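Local coordinates for protein tryptophan synthase alpha chain (Aquifex aeolicus, PDB 2EKC) that probably cleaves indoleglycerol phosphate to indole and glyceraldehyde 3-phosphate, the alpha-subunit half-reaction in the last step of tryptophan biosynthesis, at residues A[18-23]-A[47-52]; A[41-46]-A[252-257]. All coordinates share one frame; numbering follows the deposited sequence.

Interaction 1 of 2, residues A[18-23]-A[47-52]; sequences ALVSYL and ILEIGF
Residues 18-23 and 47-51 run side by side as parallel strands, their axes 4.7 Å apart at closest approach and inclined by 18°. Val-20 pairs with Ile-47, Ser-21 with Leu-48 and Tyr-22 with Glu-49, and the backbone bonds pass alternately from one strand to the other. Ile-47 N reaches Leu-19 O, Ser-21 N reaches Ile-47 O, and Glu-49 N gives Ser-21 O a nearly straight bond of 2.8 Å. Farther on, the bond from Leu-23 N to Glu-49 O is weak, whereas Gly-51 N closes on Leu-23 O at 2.9 Å.

Val-20, Tyr-22, Ile-47 and Glu-49 share one face of the sheet. Val-20 turns CG1 anti to its backbone N (chi1 -180°), and this methyl lies 3.3 Å from Glu-49 CG; its other methyl, CG2, packs on Ile-47 CB at 3.8 Å. Glu-49 then extends across Val-20 at about a right angle, and its OE1 comes to 3.2 Å from Tyr-22 CB. The tyrosine ring and the carboxylate are steeply inclined, their planes 78° apart. Along the ring edge, CE1 lies 3.7 Å from Gly-51 CA, a close approach possible beside a residue without a side chain. On the other face, Leu-48 CD1 rests against Ser-21 O, and Leu-23 and Leu-48 both meet Phe-37 of helix 30-42.

Glu-49 is a predicted proton acceptor, and the Tyr-22 side chain also touches Asp-60, the other predicted one. With helix 30-42 between them, the strands form the first beta-alpha-beta unit of a TIM barrel, with the probable catalytic carboxylate on its interior face.

Interaction 2 of 2, residues A[41-46]-A[252-257]; sequences LKNGTD and LVKELK
Asn-43, the first residue to leave helical geometry after helix 30-42, brings its CA to 5.3 Å from that of Lys-254, where the turn 43-46 lies against the flank of helix 246-258. Val-253 points at the turn and touches Asn-43 and Thr-45. Its CG1, anti to the backbone N (chi1 168°), approaches Asn-43 O at 3.5 Å and also packs against Asn-43 CB and Thr-45 OG1. The amide of Asn-43 is turned back to the preceding helix, ND2 bonding to Glu-39 O, while OD1 passes 4.0 Å from Lys-254 CB. Thr-45 OG1 likewise finds its hydrogen bonds outside the contact, with Val-40 O and Ser-21 OG.

Gly-44, with a positive phi, lets the chain turn where a CB would crowd both the preceding carbonyl and Lys-257 CG. Lys-257 runs past this bare backbone, its CD 3.6 Å from Gly-44 O. A bend at chi2 (57°) sets CD off the extended line, and beyond it the chain straightens again toward Asp-46. There NZ forms a salt bridge of 2.6 Å with Asp-46 OD2, on the syn side of that oxygen and 17° out of the carboxylate plane. The two side chains cross at about a right angle.

Both ends of this bridge have further partners: OD2 accepts from Leu-19 N, and NZ meets Glu-16 OE1 and Lys-17 O. The surrounding negative groups would probably stabilise the ammonium charge. The contact is a junction at the N-terminal end of the TIM barrel, where an alpha-to-beta turn meets the last helix of the chain.

Overall arrangement
From the N terminus the chain passes along strand 18-24, out through helix 30-42, around the turn 43-46 and back into strand 47-51. Interaction 1 closes this short beta-alpha-beta loop. Interaction 2 starts inside it and spans more than 200 residues to helix 246-258, so the two contacts cross along the sequence rather than nest. In space their centres are 11 Å apart and they touch directly: Leu-19 CD2 packs on Val-253 CG1. Together they join the first two barrel strands, the turn between helix and strand, and the C-terminal helix at one end of the barrel.

Interaction 1 of 2, residues A[18-23]-A[47-52]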
# COMPACT_ATOMS: atom_id res chain seq x y z
N ALA A 18 5.38 -4.87 10.01
CA ALA A 18 5.23 -3.59 9.33
C ALA A 18 3.83 -3.01 9.39
O ALA A 18 2.84 -3.75 9.36
CB ALA A 18 5.66 -3.73 7.87
N LEU A 19 3.75 -1.69 9.50
CA LEU A 19 2.47 -1.01 9.48
C LEU A 19 2.48 -0.29 8.13
O LEU A 19 3.35 0.54 7.87
CB LEU A 19 2.34 0.03 10.59
CG LEU A 19 1.13 0.96 10.38
CD1 LEU A 19 -0.15 0.14 10.26
CD2 LEU A 19 1.02 1.95 11.53
N VAL A 20 1.53 -0.64 7.27
CA VAL A 20 1.41 -0.03 5.96
C VAL A 20 0.22 0.92 6.03
O VAL A 20 -0.90 0.48 6.25
CB VAL A 20 1.15 -1.10 4.88
CG1 VAL A 20 1.03 -0.46 3.52
CG2 VAL A 20 2.27 -2.13 4.89
N SER A 21 0.48 2.22 5.87
CA SER A 21 -0.59 3.22 5.95
C SER A 21 -0.98 3.72 4.57
O SER A 21 -0.13 4.06 3.74
CB SER A 21 -0.16 4.40 6.82
OG SER A 21 0.17 3.95 8.13
N TYR A 22 -2.29 3.78 4.34
CA TYR A 22 -2.83 4.20 3.06
C TYR A 22 -3.66 5.48 3.20
O TYR A 22 -4.62 5.53 3.97
CB TYR A 22 -3.67 3.04 2.50
CG TYR A 22 -4.45 3.27 1.23
CD1 TYR A 22 -3.98 4.12 0.22
CD2 TYR A 22 -5.65 2.60 1.01
CE1 TYR A 22 -4.69 4.29 -0.97
CE2 TYR A 22 -6.37 2.75 -0.18
CZ TYR A 22 -5.89 3.60 -1.16
OH TYR A 22 -6.61 3.77 -2.32
N LEU A 23 -3.26 6.52 2.46
CA LEU A 23 -3.95 7.80 2.46
C LEU A 23 -4.10 8.25 1.00
O LEU A 23 -3.33 7.82 0.14
CB LEU A 23 -3.17 8.87 3.24
CG LEU A 23 -3.20 8.82 4.78
CD1 LEU A 23 -2.24 9.87 5.34
CD2 LEU A 23 -4.62 9.07 5.27
N ILE A 47 5.67 1.45 5.81
CA ILE A 47 5.51 1.45 4.36
C ILE A 47 4.31 2.31 4.04
O ILE A 47 3.24 2.15 4.63
CB ILE A 47 5.27 0.02 3.83
CG1 ILE A 47 6.49 -0.86 4.10
CG2 ILE A 47 4.95 0.07 2.33
CD1 ILE A 47 6.28 -2.32 3.76
N LEU A 48 4.48 3.22 3.09
CA LEU A 48 3.41 4.13 2.72
C LEU A 48 2.73 3.76 1.41
O LEU A 48 3.39 3.41 0.44
CB LEU A 48 3.96 5.55 2.61
CG LEU A 48 2.96 6.68 2.39
CD1 LEU A 48 2.09 6.81 3.64
CD2 LEU A 48 3.70 7.98 2.12
N GLU A 49 1.40 3.80 1.40
CA GLU A 49 0.65 3.54 0.17
C GLU A 49 0.07 4.91 -0.19
O GLU A 49 -0.70 5.50 0.58
CB GLU A 49 -0.50 2.55 0.38
CG GLU A 49 -0.09 1.17 0.85
CD GLU A 49 -1.22 0.17 0.71
OE1 GLU A 49 -2.39 0.57 0.88
OE2 GLU A 49 -0.94 -1.02 0.43
N ILE A 50 0.44 5.40 -1.36
CA ILE A 50 -0.00 6.71 -1.84
C ILE A 50 -1.15 6.56 -2.83
O ILE A 50 -0.97 6.01 -3.91
CB ILE A 50 1.17 7.45 -2.52
CG1 ILE A 50 2.36 7.54 -1.54
CG2 ILE A 50 0.73 8.84 -2.97
CD1 ILE A 50 3.61 8.24 -2.12
N GLY A 51 -2.33 7.06 -2.46
CA GLY A 51 -3.49 6.94 -3.33
C GLY A 51 -3.54 7.94 -4.48
O GLY A 51 -3.45 9.14 -4.28
N PHE A 52 -3.70 7.41 -5.69
CA PHE A 52 -3.77 8.19 -6.94
C PHE A 52 -5.26 8.23 -7.31
O PHE A 52 -5.81 7.25 -7.80
CB PHE A 52 -2.93 7.47 -8.01
CG PHE A 52 -3.01 8.07 -9.40
CD1 PHE A 52 -3.53 9.34 -9.62
CD2 PHE A 52 -2.53 7.35 -10.49
CE1 PHE A 52 -3.56 9.90 -10.90
CE2 PHE A 52 -2.55 7.89 -11.78
CZ PHE A 52 -3.07 9.16 -11.99

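Interaction 2 of 2, residues A[41-46]-A[252-257]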
# COMPACT_ATOMS: atom_id res chain seq x y z
N LEU A 41 3.71 9.17 9.00
CA LEU A 41 5.12 8.80 8.86
C LEU A 41 5.86 9.07 10.17
O LEU A 41 6.68 8.26 10.61
CB LEU A 41 5.77 9.60 7.72
CG LEU A 41 5.28 9.22 6.32
CD1 LEU A 41 5.77 10.25 5.32
CD2 LEU A 41 5.79 7.83 5.95
N LYS A 42 5.55 10.21 10.79
CA LYS A 42 6.19 10.59 12.05
C LYS A 42 5.81 9.66 13.19
O LYS A 42 6.56 9.50 14.16
CB LYS A 42 5.80 12.03 12.41
CG LYS A 42 6.37 12.53 13.74
CD LYS A 42 5.90 13.94 14.05
CE LYS A 42 6.39 14.41 15.42
NZ LYS A 42 5.93 13.52 16.52
N ASN A 43 4.65 9.02 13.09
CA ASN A 43 4.18 8.15 14.15
C ASN A 43 4.42 6.64 14.02
O ASN A 43 3.82 5.85 14.74
CB ASN A 43 2.71 8.44 14.43
CG ASN A 43 2.52 9.68 15.29
OD1 ASN A 43 2.65 9.62 16.51
ND2 ASN A 43 2.23 10.82 14.66
N GLY A 44 5.29 6.23 13.10
CA GLY A 44 5.57 4.81 13.01
C GLY A 44 5.24 4.03 11.76
O GLY A 44 5.45 2.81 11.73
N THR A 45 4.72 4.69 10.73
CA THR A 45 4.39 3.99 9.49
C THR A 45 5.68 3.45 8.86
O THR A 45 6.66 4.18 8.72
CB THR A 45 3.67 4.94 8.50
OG1 THR A 45 2.35 5.23 8.99
CG2 THR A 45 3.57 4.32 7.12
N ASP A 46 5.68 2.17 8.50
CA ASP A 46 6.86 1.53 7.91
C ASP A 46 6.86 1.55 6.39
O ASP A 46 7.91 1.63 5.76
CB ASP A 46 6.96 0.09 8.40
CG ASP A 46 7.10 0.01 9.90
OD1 ASP A 46 8.14 0.48 10.41
OD2 ASP A 46 6.18 -0.51 10.58
N LEU A 252 -3.70 7.23 16.39
CA LEU A 252 -4.15 5.93 15.91
C LEU A 252 -3.00 5.12 15.32
O LEU A 252 -2.88 3.92 15.56
CB LEU A 252 -5.26 6.10 14.87
CG LEU A 252 -5.80 4.81 14.23
CD1 LEU A 252 -6.36 3.88 15.30
CD2 LEU A 252 -6.89 5.17 13.21
N VAL A 253 -2.15 5.78 14.54
CA VAL A 253 -1.01 5.10 13.92
C VAL A 253 -0.05 4.62 15.01
O VAL A 253 0.52 3.54 14.91
CB VAL A 253 -0.26 6.04 12.95
CG1 VAL A 253 1.08 5.42 12.55
CG2 VAL A 253 -1.11 6.30 11.72
N LYS A 254 0.13 5.44 16.04
CA LYS A 254 1.02 5.09 17.14
C LYS A 254 0.49 3.85 17.86
O LYS A 254 1.26 2.95 18.21
CB LYS A 254 1.12 6.26 18.12
CG LYS A 254 2.09 6.02 19.27
CD LYS A 254 2.36 7.31 20.04
CE LYS A 254 1.11 7.84 20.71
NZ LYS A 254 1.36 9.12 21.44
N GLU A 255 -0.82 3.81 18.07
CA GLU A 255 -1.45 2.68 18.74
C GLU A 255 -1.39 1.39 17.91
O GLU A 255 -1.12 0.32 18.44
CB GLU A 255 -2.90 3.03 19.08
CG GLU A 255 -3.70 1.86 19.63
CD GLU A 255 -4.90 2.32 20.44
OE1 GLU A 255 -5.63 3.22 19.96
OE2 GLU A 255 -5.10 1.78 21.54
N LEU A 256 -1.66 1.51 16.61
CA LEU A 256 -1.62 0.35 15.73
C LEU A 256 -0.21 -0.25 15.74
O LEU A 256 -0.04 -1.47 15.83
CB LEU A 256 -1.98 0.75 14.30
CG LEU A 256 -3.42 1.23 14.07
CD1 LEU A 256 -3.58 1.70 12.62
CD2 LEU A 256 -4.38 0.09 14.38
N LYS A 257 0.79 0.62 15.66
CA LYS A 257 2.18 0.19 15.66
C LYS A 257 2.53 -0.50 16.98
O LYS A 257 3.44 -1.32 17.04
CB LYS A 257 3.09 1.40 15.43
CG LYS A 257 4.55 1.05 15.20
CD LYS A 257 4.72 0.10 14.03
CE LYS A 257 6.11 -0.48 14.02
NZ LYS A 257 6.31 -1.53 12.99